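Local coordinates for protein aryl acylamidase (PDB 4YJ6) that probably hydrolyses the amide bond of aryl acylamides, as an enzyme of the amidase signature family, at residues P134-R139 with D354-W359; P218-Y223 with R324-P329. One frame throughout, in Å; residues are numbered along the deposited sequence.

Interaction 1. Residues P134-R139 with D354-W359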
ATOM      1  N   PRO A 134      -9.598   4.704   4.706  1.00 13.74           N
ATOM      2  CA  PRO A 134     -10.808   4.354   5.448  1.00 13.54           C
ATOM      3  C   PRO A 134     -10.516   4.267   6.944  1.00 13.74           C
ATOM      4  O   PRO A 134      -9.353   4.128   7.377  1.00 13.62           O
ATOM      5  CB  PRO A 134     -11.144   2.948   4.926  1.00 12.81           C
ATOM      6  CG  PRO A 134      -9.775   2.351   4.648  1.00 12.86           C
ATOM      7  CD  PRO A 134      -9.026   3.534   4.006  1.00 13.12           C
ATOM      8  N   VAL A 135     -11.567   4.352   7.741  1.00 12.98           N
ATOM      9  CA  VAL A 135     -11.429   4.393   9.190  1.00 14.12           C
ATOM     10  C   VAL A 135     -10.680   3.167   9.692  1.00 13.43           C
ATOM     11  O   VAL A 135     -11.032   2.046   9.370  1.00 13.46           O
ATOM     12  CB  VAL A 135     -12.819   4.487   9.887  1.00 14.87           C
ATOM     13  CG1 VAL A 135     -12.694   4.231  11.392  1.00 14.73           C
ATOM     14  CG2 VAL A 135     -13.494   5.857   9.569  1.00 16.49           C
ATOM     15  N   TYR A 136      -9.623   3.410  10.463  1.00 12.81           N
ATOM     16  CA  TYR A 136      -8.798   2.347  11.054  1.00 14.89           C
ATOM     17  C   TYR A 136      -8.243   1.379   9.998  1.00 13.89           C
ATOM     18  O   TYR A 136      -7.816   0.264  10.332  1.00 14.06           O
ATOM     19  CB  TYR A 136      -9.582   1.574  12.140  1.00 13.59           C
ATOM     20  CG  TYR A 136      -9.496   2.189  13.530  1.00 13.30           C
ATOM     21  CD1 TYR A 136      -8.279   2.285  14.171  1.00 14.76           C
ATOM     22  CD2 TYR A 136     -10.640   2.664  14.206  1.00 13.09           C
ATOM     23  CE1 TYR A 136      -8.175   2.835  15.450  1.00 15.56           C
ATOM     24  CE2 TYR A 136     -10.549   3.211  15.479  1.00 15.68           C
ATOM     25  CZ  TYR A 136      -9.316   3.299  16.090  1.00 15.03           C
ATOM     26  OH  TYR A 136      -9.178   3.837  17.351  1.00 16.20           O
ATOM     27  N   GLY A 137      -8.177   1.824   8.746  1.00 12.96           N
ATOM     28  CA  GLY A 137      -7.689   0.968   7.663  1.00 13.34           C
ATOM     29  C   GLY A 137      -8.579  -0.246   7.379  1.00 13.68           C
ATOM     30  O   GLY A 137      -8.178  -1.131   6.641  1.00 14.71           O
ATOM     31  N   PHE A 138      -9.797  -0.276   7.930  1.00 13.50           N
ATOM     32  CA  PHE A 138     -10.496  -1.573   8.079  1.00 13.59           C
ATOM     33  C   PHE A 138     -11.387  -1.880   6.861  1.00 12.78           C
ATOM     34  O   PHE A 138     -12.586  -2.172   6.995  1.00 14.27           O
ATOM     35  CB  PHE A 138     -11.278  -1.615   9.416  1.00 14.47           C
ATOM     36  CG  PHE A 138     -11.358  -3.000  10.052  1.00 15.64           C
ATOM     37  CD1 PHE A 138     -12.159  -3.990   9.513  1.00 20.00           C
ATOM     38  CD2 PHE A 138     -10.668  -3.287  11.211  1.00 20.36           C
ATOM     39  CE1 PHE A 138     -12.237  -5.277  10.122  1.00 18.42           C
ATOM     40  CE2 PHE A 138     -10.731  -4.566  11.801  1.00 21.73           C
ATOM     41  CZ  PHE A 138     -11.524  -5.548  11.236  1.00 18.71           C
ATOM     42  N   ARG A 139     -10.787  -1.806   5.673  1.00 12.88           N
ATOM     43  CA  ARG A 139     -11.408  -2.275   4.421  1.00 14.14           C
ATOM     44  C   ARG A 139     -10.475  -1.988   3.253  1.00 14.73           C
ATOM     45  O   ARG A 139      -9.585  -1.134   3.344  1.00 14.42           O
ATOM     46  CB  ARG A 139     -12.763  -1.595   4.140  1.00 15.51           C
ATOM     47  CG  ARG A 139     -12.691  -0.056   4.222  1.00 15.25           C
ATOM     48  CD  ARG A 139     -14.087   0.613   4.125  1.00 15.57           C
ATOM     49  NE  ARG A 139     -14.908   0.282   5.280  1.00 14.39           N
ATOM     50  CZ  ARG A 139     -16.237   0.214   5.292  1.00 17.94           C
ATOM     51  NH1 ARG A 139     -16.944   0.439   4.188  1.00 18.01           N
ATOM     52  NH2 ARG A 139     -16.854  -0.097   6.430  1.00 14.70           N
ATOM     53  N   ASP A 354     -20.559   0.758  11.177  1.00 18.27           N
ATOM     54  CA  ASP A 354     -21.190  -0.366  11.837  1.00 20.83           C
ATOM     55  C   ASP A 354     -20.418  -1.675  11.623  1.00 15.68           C
ATOM     56  O   ASP A 354     -20.320  -2.470  12.542  1.00 18.73           O
ATOM     57  CB  ASP A 354     -22.625  -0.537  11.318  1.00 20.32           C
ATOM     58  CG  ASP A 354     -23.590   0.519  11.874  1.00 27.66           C
ATOM     59  OD1 ASP A 354     -23.183   1.343  12.731  1.00 24.38           O
ATOM     60  OD2 ASP A 354     -24.776   0.502  11.456  1.00 32.18           O
ATOM     61  N   ALA A 355     -19.910  -1.908  10.409  1.00 17.16           N
ATOM     62  CA  ALA A 355     -19.226  -3.161  10.074  1.00 19.36           C
ATOM     63  C   ALA A 355     -17.960  -3.337  10.897  1.00 17.42           C
ATOM     64  O   ALA A 355     -17.572  -4.445  11.233  1.00 17.89           O
ATOM     65  CB  ALA A 355     -18.885  -3.209   8.570  1.00 22.88           C
ATOM     66  N   LEU A 356     -17.304  -2.217  11.197  1.00 15.80           N
ATOM     67  CA  LEU A 356     -16.130  -2.247  12.056  1.00 17.56           C
ATOM     68  C   LEU A 356     -16.526  -2.464  13.515  1.00 15.63           C
ATOM     69  O   LEU A 356     -15.927  -3.266  14.207  1.00 15.98           O
ATOM     70  CB  LEU A 356     -15.336  -0.937  11.912  1.00 16.15           C
ATOM     71  CG  LEU A 356     -14.168  -0.778  12.900  1.00 18.58           C
ATOM     72  CD1 LEU A 356     -13.293  -2.001  12.952  1.00 22.32           C
ATOM     73  CD2 LEU A 356     -13.338   0.462  12.490  1.00 20.21           C
HETATM   74  N   MSE A 357     -17.565  -1.773  13.976  1.00 14.62           N
HETATM   75  CA  MSE A 357     -17.999  -1.942  15.358  1.00 18.20           C
HETATM   76  C   MSE A 357     -18.393  -3.398  15.600  1.00 14.51           C
HETATM   77  O   MSE A 357     -18.256  -3.913  16.700  1.00 16.14           O
HETATM   78  CB  MSE A 357     -19.164  -0.985  15.686  1.00 18.89           C
HETATM   79  CG  MSE A 357     -19.505  -0.906  17.157  1.00 22.79           C
HETATM   80 SE   MSE A 357     -18.017  -0.114  18.216  1.00 48.06          SE
HETATM   81  CE  MSE A 357     -18.211   1.794  17.798  1.00 34.05           C
ATOM     82  N   LYS A 358     -18.881  -4.087  14.572  1.00 15.87           N
ATOM     83  CA  LYS A 358     -19.170  -5.514  14.734  1.00 16.58           C
ATOM     84  C   LYS A 358     -17.937  -6.260  15.257  1.00 17.48           C
ATOM     85  O   LYS A 358     -18.022  -7.043  16.204  1.00 17.45           O
ATOM     86  CB  LYS A 358     -19.593  -6.114  13.399  1.00 16.59           C
ATOM     87  CG  LYS A 358     -19.716  -7.639  13.418  1.00 17.84           C
ATOM     88  CD  LYS A 358     -20.079  -8.142  12.024  1.00 21.97           C
ATOM     89  CE  LYS A 358     -18.914  -7.980  11.046  1.00 22.72           C
ATOM     90  NZ  LYS A 358     -19.072  -8.841   9.828  1.00 23.06           N
ATOM     91  N   TRP A 359     -16.789  -6.010  14.629  1.00 15.33           N
ATOM     92  CA  TRP A 359     -15.559  -6.731  15.016  1.00 14.50           C
ATOM     93  C   TRP A 359     -15.021  -6.206  16.341  1.00 14.86           C
ATOM     94  O   TRP A 359     -14.477  -6.976  17.153  1.00 15.41           O
ATOM     95  CB  TRP A 359     -14.511  -6.584  13.909  1.00 15.19           C
ATOM     96  CG  TRP A 359     -14.900  -7.337  12.692  1.00 15.39           C
ATOM     97  CD1 TRP A 359     -15.287  -6.828  11.499  1.00 15.27           C
ATOM     98  CD2 TRP A 359     -14.958  -8.765  12.562  1.00 16.00           C
ATOM     99  NE1 TRP A 359     -15.565  -7.856  10.611  1.00 15.12           N
ATOM    100  CE2 TRP A 359     -15.386  -9.051  11.253  1.00 16.98           C
ATOM    101  CE3 TRP A 359     -14.691  -9.820  13.437  1.00 17.79           C
ATOM    102  CZ2 TRP A 359     -15.551 -10.363  10.784  1.00 16.54           C
ATOM    103  CZ3 TRP A 359     -14.842 -11.113  12.984  1.00 17.41           C
ATOM    104  CH2 TRP A 359     -15.269 -11.374  11.662  1.00 17.04           C
TER

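Interaction 2. Residues P218-Y223 with R324-P329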
ATOM      1  N   PRO A 218      -1.042  -8.693  18.749  1.00 22.02           N
ATOM      2  CA  PRO A 218      -1.477  -9.953  18.152  1.00 20.96           C
ATOM      3  C   PRO A 218      -1.998  -9.814  16.724  1.00 20.88           C
ATOM      4  O   PRO A 218      -2.666 -10.734  16.233  1.00 19.95           O
ATOM      5  CB  PRO A 218      -2.611 -10.392  19.093  1.00 23.79           C
ATOM      6  CG  PRO A 218      -3.181  -9.120  19.582  1.00 22.63           C
ATOM      7  CD  PRO A 218      -2.015  -8.190  19.740  1.00 23.20           C
ATOM      8  N   GLY A 219      -1.714  -8.696  16.059  1.00 18.23           N
ATOM      9  CA  GLY A 219      -2.218  -8.501  14.711  1.00 16.99           C
ATOM     10  C   GLY A 219      -1.389  -9.233  13.658  1.00 14.33           C
ATOM     11  O   GLY A 219      -0.403  -9.921  13.957  1.00 15.56           O
ATOM     12  N   PRO A 220      -1.802  -9.131  12.397  1.00 14.73           N
ATOM     13  CA  PRO A 220      -0.984  -9.662  11.290  1.00 12.89           C
ATOM     14  C   PRO A 220       0.297  -8.847  11.126  1.00 13.74           C
ATOM     15  O   PRO A 220       0.500  -7.805  11.784  1.00 11.40           O
ATOM     16  CB  PRO A 220      -1.860  -9.441  10.054  1.00 12.51           C
ATOM     17  CG  PRO A 220      -3.135  -8.835  10.532  1.00 16.37           C
ATOM     18  CD  PRO A 220      -2.944  -8.336  11.929  1.00 17.10           C
ATOM     19  N   TYR A 221       1.172  -9.302  10.244  1.00 11.87           N
ATOM     20  CA  TYR A 221       2.331  -8.474   9.928  1.00 11.16           C
ATOM     21  C   TYR A 221       1.869  -7.151   9.288  1.00 11.01           C
ATOM     22  O   TYR A 221       1.025  -7.154   8.391  1.00 11.14           O
ATOM     23  CB  TYR A 221       3.233  -9.223   8.946  1.00  9.69           C
ATOM     24  CG  TYR A 221       3.976 -10.423   9.477  1.00 12.06           C
ATOM     25  CD1 TYR A 221       4.767 -10.333  10.613  1.00 12.70           C
ATOM     26  CD2 TYR A 221       3.913 -11.653   8.809  1.00  9.47           C
ATOM     27  CE1 TYR A 221       5.489 -11.433  11.072  1.00 12.82           C
ATOM     28  CE2 TYR A 221       4.651 -12.747   9.256  1.00 10.86           C
ATOM     29  CZ  TYR A 221       5.431 -12.622  10.390  1.00 14.11           C
ATOM     30  OH  TYR A 221       6.175 -13.689  10.829  1.00 10.69           O
ATOM     31  N   LEU A 222       2.497  -6.043   9.690  1.00  9.84           N
ATOM     32  CA  LEU A 222       2.170  -4.715   9.168  1.00  8.61           C
ATOM     33  C   LEU A 222       3.410  -4.160   8.485  1.00  9.73           C
ATOM     34  O   LEU A 222       4.532  -4.317   9.003  1.00  9.66           O
ATOM     35  CB  LEU A 222       1.817  -3.747  10.309  1.00 10.89           C
ATOM     36  CG  LEU A 222       0.730  -4.264  11.272  1.00 10.27           C
ATOM     37  CD1 LEU A 222       0.462  -3.206  12.402  1.00 13.36           C
ATOM     38  CD2 LEU A 222      -0.568  -4.545  10.503  1.00 12.19           C
ATOM     39  N   TYR A 223       3.204  -3.488   7.360  1.00  9.30           N
ATOM     40  CA  TYR A 223       4.305  -2.984   6.564  1.00  8.12           C
ATOM     41  C   TYR A 223       4.072  -1.553   6.108  1.00  9.67           C
ATOM     42  O   TYR A 223       2.926  -1.152   5.837  1.00 10.90           O
ATOM     43  CB  TYR A 223       4.366  -3.786   5.260  1.00  9.31           C
ATOM     44  CG  TYR A 223       4.329  -5.291   5.402  1.00 10.61           C
ATOM     45  CD1 TYR A 223       5.509  -6.004   5.712  1.00 10.33           C
ATOM     46  CD2 TYR A 223       3.148  -6.005   5.197  1.00  9.89           C
ATOM     47  CE1 TYR A 223       5.506  -7.397   5.815  1.00 11.19           C
ATOM     48  CE2 TYR A 223       3.149  -7.437   5.304  1.00  8.37           C
ATOM     49  CZ  TYR A 223       4.331  -8.092   5.619  1.00  9.96           C
ATOM     50  OH  TYR A 223       4.364  -9.465   5.698  1.00  9.37           O
ATOM     51  N   ARG A 324     -10.444 -10.535  13.178  1.00 12.53           N
ATOM     52  CA  ARG A 324     -10.233 -10.573  14.613  1.00 12.93           C
ATOM     53  C   ARG A 324      -8.816 -10.123  14.992  1.00 13.44           C
ATOM     54  O   ARG A 324      -8.632  -9.406  15.975  1.00 13.89           O
ATOM     55  CB  ARG A 324     -10.492 -11.989  15.157  1.00 13.64           C
ATOM     56  CG  ARG A 324     -11.999 -12.341  15.244  1.00 14.42           C
ATOM     57  CD  ARG A 324     -12.205 -13.667  15.978  1.00 16.03           C
ATOM     58  NE  ARG A 324     -11.647 -14.782  15.206  1.00 14.74           N
ATOM     59  CZ  ARG A 324     -12.305 -15.518  14.317  1.00 16.32           C
ATOM     60  NH1 ARG A 324     -13.615 -15.306  14.045  1.00 15.80           N
ATOM     61  NH2 ARG A 324     -11.654 -16.476  13.669  1.00 13.02           N
HETATM   62  N   MSE A 325      -7.805 -10.567  14.237  1.00 13.29           N
HETATM   63  CA  MSE A 325      -6.431 -10.166  14.550  1.00 15.50           C
HETATM   64  C   MSE A 325      -6.200  -8.666  14.447  1.00 15.26           C
HETATM   65  O   MSE A 325      -5.502  -8.097  15.285  1.00 15.57           O
HETATM   66  CB  MSE A 325      -5.466 -10.917  13.622  1.00 14.76           C
HETATM   67  CG  MSE A 325      -5.417 -12.325  14.019  1.00 15.26           C
HETATM   68 SE   MSE A 325      -4.520 -13.242  12.554  1.00 44.71          SE
HETATM   69  CE  MSE A 325      -2.807 -12.442  12.631  1.00 21.03           C
ATOM     70  N   ILE A 326      -6.777  -8.018  13.439  1.00 12.92           N
ATOM     71  CA  ILE A 326      -6.671  -6.558  13.298  1.00 14.05           C
ATOM     72  C   ILE A 326      -7.505  -5.844  14.368  1.00 14.78           C
ATOM     73  O   ILE A 326      -7.154  -4.771  14.888  1.00 13.63           O
ATOM     74  CB  ILE A 326      -7.198  -6.120  11.884  1.00 16.12           C
ATOM     75  CG1 ILE A 326      -6.227  -6.610  10.812  1.00 17.22           C
ATOM     76  CG2 ILE A 326      -7.399  -4.565  11.815  1.00 18.97           C
ATOM     77  CD1 ILE A 326      -5.006  -5.668  10.619  1.00 17.61           C
ATOM     78  N   ALA A 327      -8.637  -6.444  14.697  1.00 12.83           N
ATOM     79  CA  ALA A 327      -9.560  -5.807  15.631  1.00 13.68           C
ATOM     80  C   ALA A 327      -8.956  -5.676  17.039  1.00 14.59           C
ATOM     81  O   ALA A 327      -9.270  -4.738  17.728  1.00 13.64           O
ATOM     82  CB  ALA A 327     -10.897  -6.613  15.690  1.00 13.77           C
ATOM     83  N   ILE A 328      -8.121  -6.621  17.487  1.00 14.88           N
ATOM     84  CA  ILE A 328      -7.620  -6.571  18.857  1.00 13.87           C
ATOM     85  C   ILE A 328      -6.826  -5.281  19.115  1.00 15.40           C
ATOM     86  O   ILE A 328      -7.132  -4.522  20.041  1.00 13.49           O
ATOM     87  CB  ILE A 328      -6.826  -7.858  19.242  1.00 12.96           C
ATOM     88  CG1 ILE A 328      -7.791  -9.054  19.254  1.00 16.68           C
ATOM     89  CG2 ILE A 328      -6.174  -7.694  20.627  1.00 17.30           C
ATOM     90  CD1 ILE A 328      -7.103 -10.440  19.224  1.00 19.53           C
ATOM     91  N   PRO A 329      -5.829  -4.983  18.272  1.00 14.65           N
ATOM     92  CA  PRO A 329      -5.157  -3.688  18.500  1.00 15.73           C
ATOM     93  C   PRO A 329      -6.025  -2.486  18.173  1.00 16.18           C
ATOM     94  O   PRO A 329      -5.767  -1.409  18.687  1.00 15.67           O
ATOM     95  CB  PRO A 329      -3.938  -3.723  17.558  1.00 18.64           C
ATOM     96  CG  PRO A 329      -4.038  -5.004  16.790  1.00 19.92           C
ATOM     97  CD  PRO A 329      -5.137  -5.851  17.308  1.00 15.44           C
TER

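Interaction 1. Residues P134-R139 with D354-W359
Leu356 and Phe138 bury the largest areas in this contact. Methyl CD1 of Leu356 lies over one face of the Phe138 ring, 3.7 Å from its centroid and 24° off the ring normal, which meets the geometry of a CH-pi contact. The methyl is shifted toward the rim, and its shortest approach is 3.4 Å, to Phe138 CD2. CG of Leu356 is anti to the backbone N (chi1 173°), and from it the two methyls go to different partners. While CD1 serves Phe138, CD2 reaches Tyr136 CD2 at 3.9 Å and Val135 CG1 at 4.0 Å.

One helical turn on, Trp359 brings its CD1 to 3.7 Å from Phe138 CE1. The phenyl and the five-membered indole ring are tilted by only 25°, yet their centroids are 5.4 Å apart; the rings are slid past each other and barely overlap, so little stacking is left. The polar ends in the loop are satisfied by other residues: Tyr136 OH bonds Ser333 OG, and Arg139 NH1 bonds the Thr413 carbonyl.

Phe138 is the centre of an inverse gamma turn, closed by a weak bond from Arg139 N to Gly137 O. The result is a tight turn in the loop after strand 126-131, from which Phe138 packs on the first turns of helix 354-363, a buried loop-to-helix junction within the amidase family region.

Interaction 2. Residues P218-Y223 with R324-P329
Met325, present as selenomethionine, lies against the backbone of the Pro218-Gly219-Pro220 run. Its CB is 3.8 Å from the Pro218 carbonyl O and 4.0 Å from Pro220 CD. CG stays beside the same Pro218 O, at 3.9 Å. SE then marks the bend: chi3 of 64° folds the terminal methyl back, and CE arrives 3.5 Å from Pro220 N, next to the start of the proline ring. The Met325 side chain also touches Phe438 of helix 434-439.

The Met325 carbonyl O lies at the kink that Pro329 makes. Pro329 has no N-H to give, so helix 315-339 lacks the bond that would normally end on Met325 O, and Gly219 CA approaches that oxygen instead, at 3.4 Å with 135° at the hydrogen, a CA-H...O contact. Gly219 has no side chain, which lets its CA come this near to the helix carbonyl.

The Pro220 ring also crosses Ile326 at about a right angle, its CD 3.6 Å from Ile326 CD1. An alanine at Pro220 would remove CG and CD and would probably leave Ile326 CD1 and Met325 CB without their ring partner, opening a gap between loop and helix. Toward the other end of the contact, Pro218 CG presses on Ile328 CG2 at 3.5 Å, a close carbon-carbon approach.

How the interactions relate
From the N terminus, the chain first passes through 134-139, in the loop after strand 126-131, and then through 218-223, which leads into strand 223-228 of the large mixed sheet. Helix 315-339 closes interaction 2 after 100 intervening residues; helix 354-363, the next helix, closes interaction 1 after 214. The smaller loop therefore lies wholly within the larger, and the two do not cross. Their centres are 13 Å apart and they touch directly: Phe138 CE2 packs on Ile326 CG2 at 3.3 Å, and Trp359 CZ3 on Arg324 CG at 3.8 Å. Two successive helices and two loops that follow strands 126-131 and 198-201 are thus joined through these side chains.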